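Local coordinates for protein TarM (Staphylococcus aureus subsp. aureus 21178, PDB 4X7R) that is a GT-B glycosyl transferase of the group 1 family that binds uridine-5'-diphosphate and a glycan, at residues A[418-423]-A[451-456]; A[317-322]-A[347-352]; A[210-215]-A[236-241]. The protein carries 1 engineered substitution. All coordinates share one frame; numbering follows the deposited sequence.

Interaction 1: residues A[418-423]-A[451-456]; sequences PVVAFD and DKILQL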
loop_
_atom_site.group_PDB
_atom_site.type_symbol
_atom_site.label_atom_id
_atom_site.label_comp_id
_atom_site.label_asym_id
_atom_site.label_seq_id
_atom_site.Cartn_x
_atom_site.Cartn_y
_atom_site.Cartn_z
ATOM N N PRO A 418 -1.339 -25.016 -7.114
ATOM C CA PRO A 418 -2.626 -24.726 -7.781
ATOM C C PRO A 418 -3.579 -23.922 -6.914
ATOM O O PRO A 418 -3.523 -23.994 -5.685
ATOM C CB PRO A 418 -3.175 -26.112 -8.143
ATOM C CG PRO A 418 -2.513 -27.059 -7.189
ATOM C CD PRO A 418 -1.175 -26.463 -6.832
ATOM N N VAL A 419 -4.421 -23.121 -7.569
ATOM C CA VAL A 419 -5.396 -22.258 -6.906
ATOM C C VAL A 419 -6.816 -22.817 -7.023
ATOM O O VAL A 419 -7.216 -23.301 -8.087
ATOM C CB VAL A 419 -5.318 -20.806 -7.452
ATOM C CG1 VAL A 419 -6.299 -19.886 -6.733
ATOM C CG2 VAL A 419 -3.904 -20.254 -7.344
ATOM N N VAL A 420 -7.560 -22.746 -5.906
ATOM C CA VAL A 420 -8.991 -23.017 -5.776
ATOM C C VAL A 420 -9.577 -21.606 -5.434
ATOM O O VAL A 420 -9.317 -21.051 -4.366
ATOM C CB VAL A 420 -9.325 -24.128 -4.749
ATOM C CG1 VAL A 420 -10.823 -24.426 -4.744
ATOM C CG2 VAL A 420 -8.547 -25.412 -5.064
ATOM N N ALA A 421 -10.232 -20.979 -6.415
ATOM C CA ALA A 421 -10.716 -19.622 -6.307
ATOM C C ALA A 421 -12.162 -19.435 -6.713
ATOM O O ALA A 421 -12.637 -20.103 -7.630
ATOM C CB ALA A 421 -9.844 -18.713 -7.159
ATOM N N PHE A 422 -12.849 -18.462 -6.071
ATOM C CA PHE A 422 -14.193 -18.093 -6.486
ATOM C C PHE A 422 -14.057 -17.384 -7.845
ATOM O O PHE A 422 -13.164 -16.542 -7.991
ATOM C CB PHE A 422 -14.879 -17.177 -5.448
ATOM C CG PHE A 422 -15.397 -17.848 -4.190
ATOM C CD1 PHE A 422 -15.886 -19.150 -4.224
ATOM C CD2 PHE A 422 -15.438 -17.162 -2.982
ATOM C CE1 PHE A 422 -16.392 -19.761 -3.066
ATOM C CE2 PHE A 422 -15.944 -17.773 -1.823
ATOM C CZ PHE A 422 -16.424 -19.067 -1.873
ATOM N N ASP A 423 -14.869 -17.784 -8.854
ATOM C CA ASP A 423 -14.850 -17.180 -10.190
ATOM C C ASP A 423 -15.503 -15.790 -10.092
ATOM O O ASP A 423 -16.726 -15.673 -10.168
ATOM C CB ASP A 423 -15.579 -18.073 -11.235
ATOM C CG ASP A 423 -15.319 -17.654 -12.684
ATOM O OD1 ASP A 423 -14.795 -16.534 -12.902
ATOM O OD2 ASP A 423 -15.641 -18.435 -13.596
ATOM N N ASP A 451 -15.123 -29.163 -1.243
ATOM C CA ASP A 451 -15.022 -30.414 -2.003
ATOM C C ASP A 451 -13.773 -30.457 -2.884
ATOM O O ASP A 451 -13.089 -31.480 -2.914
ATOM C CB ASP A 451 -16.279 -30.641 -2.871
ATOM C CG ASP A 451 -17.509 -31.148 -2.130
ATOM O OD1 ASP A 451 -17.355 -31.662 -0.990
ATOM O OD2 ASP A 451 -18.622 -31.062 -2.701
ATOM N N LYS A 452 -13.472 -29.346 -3.588
ATOM C CA LYS A 452 -12.315 -29.263 -4.487
ATOM C C LYS A 452 -10.991 -29.222 -3.746
ATOM O O LYS A 452 -10.017 -29.806 -4.223
ATOM C CB LYS A 452 -12.452 -28.128 -5.520
ATOM C CG LYS A 452 -13.671 -28.294 -6.443
ATOM C CD LYS A 452 -13.578 -29.439 -7.445
ATOM C CE LYS A 452 -14.916 -29.758 -8.076
ATOM N NZ LYS A 452 -15.388 -28.681 -8.986
ATOM N N ILE A 453 -10.963 -28.581 -2.563
ATOM C CA ILE A 453 -9.784 -28.524 -1.698
ATOM C C ILE A 453 -9.484 -29.957 -1.233
ATOM O O ILE A 453 -8.337 -30.396 -1.346
ATOM C CB ILE A 453 -9.984 -27.521 -0.525
ATOM C CG1 ILE A 453 -9.856 -26.063 -1.030
ATOM C CG2 ILE A 453 -9.004 -27.796 0.643
ATOM C CD1 ILE A 453 -10.578 -25.022 -0.177
ATOM N N LEU A 454 -10.537 -30.697 -0.789
ATOM C CA LEU A 454 -10.439 -32.078 -0.317
ATOM C C LEU A 454 -9.914 -33.027 -1.390
ATOM O O LEU A 454 -9.000 -33.792 -1.102
ATOM C CB LEU A 454 -11.768 -32.566 0.271
ATOM C CG LEU A 454 -12.104 -32.045 1.663
ATOM C CD1 LEU A 454 -13.593 -32.088 1.909
ATOM C CD2 LEU A 454 -11.351 -32.803 2.736
ATOM N N GLN A 455 -10.445 -32.946 -2.630
ATOM C CA GLN A 455 -9.977 -33.742 -3.775
ATOM C C GLN A 455 -8.478 -33.464 -3.988
ATOM O O GLN A 455 -7.680 -34.393 -4.036
ATOM C CB GLN A 455 -10.734 -33.364 -5.070
ATOM C CG GLN A 455 -12.188 -33.815 -5.157
ATOM C CD GLN A 455 -12.888 -33.270 -6.389
ATOM O OE1 GLN A 455 -12.335 -33.227 -7.499
ATOM N NE2 GLN A 455 -14.141 -32.863 -6.226
ATOM N N LEU A 456 -8.106 -32.178 -4.047
ATOM C CA LEU A 456 -6.741 -31.722 -4.280
ATOM C C LEU A 456 -5.727 -32.076 -3.171
ATOM O O LEU A 456 -4.666 -32.611 -3.506
ATOM C CB LEU A 456 -6.737 -30.230 -4.664
ATOM C CG LEU A 456 -5.918 -29.769 -5.888
ATOM C CD1 LEU A 456 -6.005 -30.727 -7.048
ATOM C CD2 LEU A 456 -6.365 -28.390 -6.354
#
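V420 and I453 mark the nearest approach of the two backbones, their CA atoms 6.9 Å apart, while P418 and L456 are the other nearest pair, 8.8 Å from CA to CA. The axes of strand 419-422 and helix 451-456 run almost exactly antiparallel, at 176°, and come no closer than 9.4 Å. No hydrogen bond joins the segments; side-chain packing alone bridges them.

V420 carries most of that packing. Its CB is directed at the helix, and its two methyls divide the work. CG1, anti to the backbone N (chi1 -176°), meets the root of K452, with CB 4.1 Å from V420 CG1, and lies 4.2 Å from I453 CG1. CG2 turns instead to L456, whose CD2 is 3.9 Å from V420 CG2; the two side chains run alongside each other, head to tail. The same leucine methyl also touches the proline ring, L456 CD2 to P418 CG at 4.2 Å, and is thereby shared between two strand-side residues. K452 offers only its aliphatic base: the chain bends at chi2 and again at chi4, and its amine end leads away from the strand, where NZ makes a long, weak ion pair with D448.

Backbone bonds from V420 to V396 and S398, and from V419 and A421 to Y439, place strand 419-422 between strands 395-398 and 438-441. V420 also touches L395 and I441, and I453 reaches across to V397 and to V339 and V343 of helix 333-346. V419 points away from the helix and packs on I432, so alternate strand residues serve opposite faces of the sheet. A helix laid antiparallel over a buried parallel strand is the alpha/beta layering of a Rossmann-like domain, here in the group 1 glycosyl transferase region of the GT-B fold.

Interaction 2: residues A[317-322]-A[347-352]; sequences TEKIVG and DNAVKF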
loop_
_atom_site.group_PDB
_atom_site.type_symbol
_atom_site.label_atom_id
_atom_site.label_comp_id
_atom_site.label_asym_id
_atom_site.label_seq_id
_atom_site.Cartn_x
_atom_site.Cartn_y
_atom_site.Cartn_z
ATOM N N THR A 317 3.746 -32.569 -0.185
ATOM C CA THR A 317 2.827 -33.716 -0.143
ATOM C C THR A 317 1.893 -33.613 1.064
ATOM O O THR A 317 0.822 -34.224 1.064
ATOM C CB THR A 317 3.559 -35.067 -0.261
ATOM O OG1 THR A 317 4.596 -35.144 0.721
ATOM C CG2 THR A 317 4.127 -35.308 -1.656
ATOM N N GLU A 318 2.299 -32.826 2.080
ATOM C CA GLU A 318 1.504 -32.585 3.288
ATOM C C GLU A 318 0.310 -31.675 2.986
ATOM O O GLU A 318 0.416 -30.743 2.181
ATOM C CB GLU A 318 2.351 -31.969 4.406
ATOM C CG GLU A 318 3.195 -32.968 5.171
ATOM C CD GLU A 318 4.401 -32.375 5.874
ATOM O OE1 GLU A 318 4.323 -31.231 6.378
ATOM O OE2 GLU A 318 5.440 -33.073 5.918
ATOM N N LYS A 319 -0.823 -31.947 3.647
ATOM C CA LYS A 319 -2.079 -31.220 3.467
ATOM C C LYS A 319 -2.011 -29.802 4.057
ATOM O O LYS A 319 -2.550 -29.529 5.132
ATOM C CB LYS A 319 -3.261 -32.029 4.025
ATOM C CG LYS A 319 -3.420 -33.404 3.399
ATOM C CD LYS A 319 -4.170 -34.332 4.323
ATOM C CE LYS A 319 -4.268 -35.706 3.730
ATOM N NZ LYS A 319 -5.413 -36.455 4.301
ATOM N N ILE A 320 -1.317 -28.904 3.349
ATOM C CA ILE A 320 -1.182 -27.516 3.766
ATOM C C ILE A 320 -1.856 -26.637 2.718
ATOM O O ILE A 320 -1.460 -26.654 1.546
ATOM C CB ILE A 320 0.297 -27.089 4.032
ATOM C CG1 ILE A 320 1.137 -28.157 4.796
ATOM C CG2 ILE A 320 0.397 -25.685 4.654
ATOM C CD1 ILE A 320 0.756 -28.462 6.230
ATOM N N VAL A 321 -2.889 -25.895 3.140
ATOM C CA VAL A 321 -3.609 -24.957 2.278
ATOM C C VAL A 321 -3.138 -23.569 2.681
ATOM O O VAL A 321 -3.214 -23.207 3.857
ATOM C CB VAL A 321 -5.152 -25.116 2.346
ATOM C CG1 VAL A 321 -5.852 -24.040 1.526
ATOM C CG2 VAL A 321 -5.582 -26.497 1.877
ATOM N N GLY A 322 -2.612 -22.827 1.720
ATOM C CA GLY A 322 -2.093 -21.491 1.977
ATOM C C GLY A 322 -2.981 -20.354 1.527
ATOM O O GLY A 322 -3.818 -20.522 0.637
ATOM N N ASP A 347 -11.810 -34.111 6.998
ATOM C CA ASP A 347 -10.390 -34.482 7.072
ATOM C C ASP A 347 -9.704 -33.547 8.075
ATOM O O ASP A 347 -9.447 -32.378 7.765
ATOM C CB ASP A 347 -9.731 -34.399 5.674
ATOM C CG ASP A 347 -8.349 -35.017 5.530
ATOM O OD1 ASP A 347 -7.554 -34.938 6.496
ATOM O OD2 ASP A 347 -8.033 -35.508 4.422
ATOM N N ASN A 348 -9.417 -34.068 9.280
ATOM C CA ASN A 348 -8.809 -33.316 10.382
ATOM C C ASN A 348 -7.295 -33.078 10.238
ATOM O O ASN A 348 -6.720 -32.361 11.061
ATOM C CB ASN A 348 -9.120 -33.987 11.737
ATOM C CG ASN A 348 -10.576 -34.326 11.967
ATOM O OD1 ASN A 348 -11.361 -33.531 12.491
ATOM N ND2 ASN A 348 -10.962 -35.541 11.598
ATOM N N ALA A 349 -6.651 -33.676 9.210
ATOM C CA ALA A 349 -5.208 -33.568 8.962
ATOM C C ALA A 349 -4.802 -32.306 8.200
ATOM O O ALA A 349 -3.655 -31.867 8.315
ATOM C CB ALA A 349 -4.709 -34.804 8.228
ATOM N N VAL A 350 -5.734 -31.733 7.419
ATOM C CA VAL A 350 -5.493 -30.542 6.607
ATOM C C VAL A 350 -5.295 -29.248 7.423
ATOM O O VAL A 350 -6.130 -28.898 8.260
ATOM C CB VAL A 350 -6.479 -30.424 5.407
ATOM C CG1 VAL A 350 -7.925 -30.494 5.864
ATOM C CG2 VAL A 350 -6.226 -29.174 4.558
ATOM N N LYS A 351 -4.164 -28.568 7.177
ATOM C CA LYS A 351 -3.773 -27.324 7.829
ATOM C C LYS A 351 -4.022 -26.124 6.906
ATOM O O LYS A 351 -3.838 -26.227 5.692
ATOM C CB LYS A 351 -2.282 -27.365 8.217
ATOM C CG LYS A 351 -1.933 -28.279 9.396
ATOM C CD LYS A 351 -0.430 -28.211 9.758
ATOM C CE LYS A 351 -0.006 -26.955 10.504
ATOM N NZ LYS A 351 1.468 -26.757 10.486
ATOM N N PHE A 352 -4.410 -24.979 7.493
ATOM C CA PHE A 352 -4.639 -23.735 6.773
ATOM C C PHE A 352 -3.709 -22.678 7.349
ATOM O O PHE A 352 -3.801 -22.346 8.537
ATOM C CB PHE A 352 -6.120 -23.303 6.830
ATOM C CG PHE A 352 -7.072 -24.145 6.006
ATOM C CD1 PHE A 352 -7.486 -25.398 6.448
ATOM C CD2 PHE A 352 -7.584 -23.672 4.804
ATOM C CE1 PHE A 352 -8.358 -26.179 5.681
ATOM C CE2 PHE A 352 -8.467 -24.451 4.043
ATOM C CZ PHE A 352 -8.845 -25.699 4.486
#
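K319 opens the contact with D347: the extended lysine chain and the carboxylate reach toward each other tip to tip, and a salt bridge of 2.8 Å joins K319 NZ to the syn lone pair of D347 OD2. N458 ties the pair together further, its OD1 accepting from K319 NZ and its ND2 donating to D347 OD2. The other carboxylate oxygen is also used, since D347 OD1 accepts from A349 N at 3.1 Å and closes an Asx turn. Lower on the lysine, K319 CD rests 4.0 Å from A349 CB. K319 is also the centre of an inverse gamma turn, and its carbonyl begins the strand pairing: K351 N donates to K319 O over 2.8 Å, nearly straight at 173°.

At I320 the side chain runs beside that of K351, pointing the same way, with I320 CD1 3.7 Å from K351 CD.

V321 then returns the pairing, its N bonded to K351 O at 2.7 Å; K351 thus donates to one residue before I320 and accepts from one after it, the parallel pattern. On the opposite face from I320, V321 CB lies over one face of the F352 ring in a CH-pi contact, 4.0 Å from the centroid and 25° off the normal. V321 CG2 crosses to V350 CG2 at 3.8 Å. F352 continues onto L336, A340 and V343 of helix 333-346.

Strands 320-324 and 351-355 with that intervening helix form a beta-alpha-beta crossover, the building unit of a Rossmann-like GT-B domain.

Interaction 3: residues A[210-215]-A[236-241]; sequences YLEKLI and NTNHKN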
loop_
_atom_site.group_PDB
_atom_site.type_symbol
_atom_site.label_atom_id
_atom_site.label_comp_id
_atom_site.label_asym_id
_atom_site.label_seq_id
_atom_site.Cartn_x
_atom_site.Cartn_y
_atom_site.Cartn_z
ATOM N N TYR A 210 4.730 20.713 -6.704
ATOM C CA TYR A 210 5.841 19.782 -6.524
ATOM C C TYR A 210 6.120 18.948 -7.784
ATOM O O TYR A 210 7.266 18.894 -8.236
ATOM C CB TYR A 210 5.589 18.894 -5.283
ATOM C CG TYR A 210 6.511 17.697 -5.203
ATOM C CD1 TYR A 210 7.891 17.858 -5.103
ATOM C CD2 TYR A 210 6.001 16.401 -5.184
ATOM C CE1 TYR A 210 8.744 16.764 -5.019
ATOM C CE2 TYR A 210 6.849 15.297 -5.088
ATOM C CZ TYR A 210 8.218 15.489 -4.999
ATOM O OH TYR A 210 9.067 14.432 -4.858
ATOM N N LEU A 211 5.057 18.348 -8.377
ATOM C CA LEU A 211 5.152 17.560 -9.612
ATOM C C LEU A 211 5.627 18.400 -10.789
ATOM O O LEU A 211 6.318 17.883 -11.646
ATOM C CB LEU A 211 3.809 16.904 -9.958
ATOM C CG LEU A 211 3.339 15.802 -9.010
ATOM C CD1 LEU A 211 1.916 15.378 -9.358
ATOM C CD2 LEU A 211 4.307 14.595 -9.037
ATOM N N GLU A 212 5.234 19.683 -10.844
ATOM C CA GLU A 212 5.647 20.592 -11.922
ATOM C C GLU A 212 7.129 20.949 -11.760
ATOM O O GLU A 212 7.814 21.138 -12.758
ATOM C CB GLU A 212 4.774 21.854 -11.932
ATOM C CG GLU A 212 3.347 21.582 -12.372
ATOM C CD GLU A 212 2.333 22.655 -12.037
ATOM O OE1 GLU A 212 2.643 23.563 -11.230
ATOM O OE2 GLU A 212 1.201 22.562 -12.556
ATOM N N LYS A 213 7.622 20.988 -10.508
ATOM C CA LYS A 213 9.029 21.238 -10.149
ATOM C C LYS A 213 9.881 19.961 -10.387
ATOM O O LYS A 213 10.953 20.018 -10.989
ATOM C CB LYS A 213 9.117 21.694 -8.665
ATOM C CG LYS A 213 9.847 23.005 -8.437
ATOM C CD LYS A 213 9.269 24.196 -9.200
ATOM C CE LYS A 213 10.276 25.333 -9.269
ATOM N NZ LYS A 213 11.438 25.048 -10.173
ATOM N N LEU A 214 9.366 18.804 -9.968
ATOM C CA LEU A 214 10.048 17.525 -10.134
ATOM C C LEU A 214 10.143 17.041 -11.574
ATOM O O LEU A 214 11.187 16.557 -11.970
ATOM C CB LEU A 214 9.342 16.455 -9.282
ATOM C CG LEU A 214 10.010 15.076 -9.205
ATOM C CD1 LEU A 214 11.282 15.140 -8.326
ATOM C CD2 LEU A 214 9.027 14.035 -8.700
ATOM N N ILE A 215 9.047 17.109 -12.328
ATOM C CA ILE A 215 8.961 16.513 -13.661
ATOM C C ILE A 215 8.994 17.555 -14.769
ATOM O O ILE A 215 8.076 18.365 -14.879
ATOM C CB ILE A 215 7.692 15.573 -13.715
ATOM C CG1 ILE A 215 7.678 14.554 -12.542
ATOM C CG2 ILE A 215 7.523 14.886 -15.075
ATOM C CD1 ILE A 215 6.280 13.913 -12.221
ATOM N N ASN A 236 -4.282 17.663 -12.395
ATOM C CA ASN A 236 -4.258 19.131 -12.295
ATOM C C ASN A 236 -2.930 19.823 -12.677
ATOM O O ASN A 236 -2.900 21.056 -12.701
ATOM C CB ASN A 236 -4.700 19.578 -10.901
ATOM C CG ASN A 236 -6.105 19.180 -10.520
ATOM O OD1 ASN A 236 -6.938 18.830 -11.344
ATOM N ND2 ASN A 236 -6.402 19.223 -9.245
ATOM N N THR A 237 -1.833 19.074 -12.941
ATOM C CA THR A 237 -0.572 19.757 -13.312
ATOM C C THR A 237 -0.731 20.491 -14.656
ATOM O O THR A 237 -1.575 20.115 -15.467
ATOM C CB THR A 237 0.663 18.839 -13.330
ATOM O OG1 THR A 237 0.652 18.065 -14.520
ATOM C CG2 THR A 237 0.810 17.971 -12.109
ATOM N N ASN A 238 0.079 21.530 -14.871
ATOM C CA ASN A 238 0.052 22.356 -16.071
ATOM C C ASN A 238 0.852 21.793 -17.260
ATOM O O ASN A 238 0.934 22.478 -18.278
ATOM C CB ASN A 238 0.544 23.764 -15.713
ATOM C CG ASN A 238 2.029 23.864 -15.366
ATOM O OD1 ASN A 238 2.785 22.882 -15.330
ATOM N ND2 ASN A 238 2.485 25.069 -15.102
ATOM N N HIS A 239 1.465 20.583 -17.126
ATOM C CA HIS A 239 2.291 19.944 -18.175
ATOM C C HIS A 239 1.550 19.897 -19.495
ATOM O O HIS A 239 0.396 19.479 -19.535
ATOM C CB HIS A 239 2.741 18.512 -17.788
ATOM C CG HIS A 239 3.656 18.440 -16.604
ATOM N ND1 HIS A 239 3.165 18.185 -15.328
ATOM C CD2 HIS A 239 5.005 18.525 -16.539
ATOM C CE1 HIS A 239 4.222 18.175 -14.525
ATOM N NE2 HIS A 239 5.350 18.390 -15.203
ATOM N N LYS A 240 2.208 20.342 -20.569
ATOM C CA LYS A 240 1.634 20.364 -21.917
ATOM C C LYS A 240 2.190 19.223 -22.775
ATOM O O LYS A 240 1.549 18.825 -23.752
ATOM C CB LYS A 240 1.913 21.720 -22.593
ATOM C CG LYS A 240 1.220 22.898 -21.905
ATOM C CD LYS A 240 1.789 24.231 -22.361
ATOM C CE LYS A 240 1.307 25.391 -21.512
ATOM N NZ LYS A 240 1.925 25.404 -20.150
ATOM N N ASN A 241 3.382 18.701 -22.419
ATOM C CA ASN A 241 4.045 17.644 -23.193
ATOM C C ASN A 241 4.179 16.335 -22.454
ATOM O O ASN A 241 4.115 15.287 -23.089
ATOM C CB ASN A 241 5.435 18.108 -23.625
ATOM C CG ASN A 241 5.429 19.410 -24.350
ATOM O OD1 ASN A 241 4.688 19.597 -25.325
ATOM N ND2 ASN A 241 6.269 20.325 -23.879
#
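H239 and I215 join a loop to the C-terminal end of helix 203-214 in the Rossmann-like part of the chain built on the seven-stranded parallel sheet. I215 is the first residue to leave helical geometry, and its carbonyl oxygen receives H239 NE2 at 2.7 Å, with an N-H...O angle of 155°. The oxygen lies near the plane of the imidazole, whereas seen from the carbonyl the donor is tilted out of the carbonyl plane.

Both ring nitrogens are engaged. T237 OG1, likewise in the ring plane, is hydrogen-bonded to H239 ND1 at 2.6 Å, either atom being a possible donor, and OG1 also receives K244 NZ. Partners at two edges should hold the imidazole against rotation about chi2. Its CE1 edge is turned to the last helical turn, 3.6 Å from L211 O, an oxygen that already accepts the backbone bond from I215 N.

E212 reaches out from the helix with an extended chain to the loop at N238, between T237 and H239. N238 N donates to E212 OE2 at 2.8 Å, meeting the oxygen on its anti side and slightly out of the carboxylate plane. N238 CG sits between its own backbone N and carbonyl carbon (chi1 69°), which folds the amide back over the carboxylate: the two planes are 28° apart and stacked. E212 OE2 and N238 OD1, both acceptors, stand close without bonding.

Apolar contact comes from L211, which crosses T237 at about a right angle, and whose neighbours M7 and V39 belong to strands of the sheet. Farther along the loop, K240 N and N241 N donate to the two carboxylate oxygens of D217. On the loop side, T237 CG2 lies 3.8 Å from L211 CB.

Interaction 3 comes first along the chain and belongs to the region of the seven-stranded parallel sheet; interactions 2 and 1 follow, in that order, and both reach the six-stranded parallel sheet within the group 1 glycosyl transferase range. Their centres are 13 Å apart, and they touch where L454 CD2 meets D347 CB at 3.7 Å and I453 CG2 meets V321 CG2 at 3.9 Å, so helix 446-457 packs over strands of both contacts. Interaction 3 lies on the opposite side of the chain's centre, 48 Å from interaction 1 and 53 Å from interaction 2 between centres. The set thus samples both Rossmann-like halves of a GT-B enzyme.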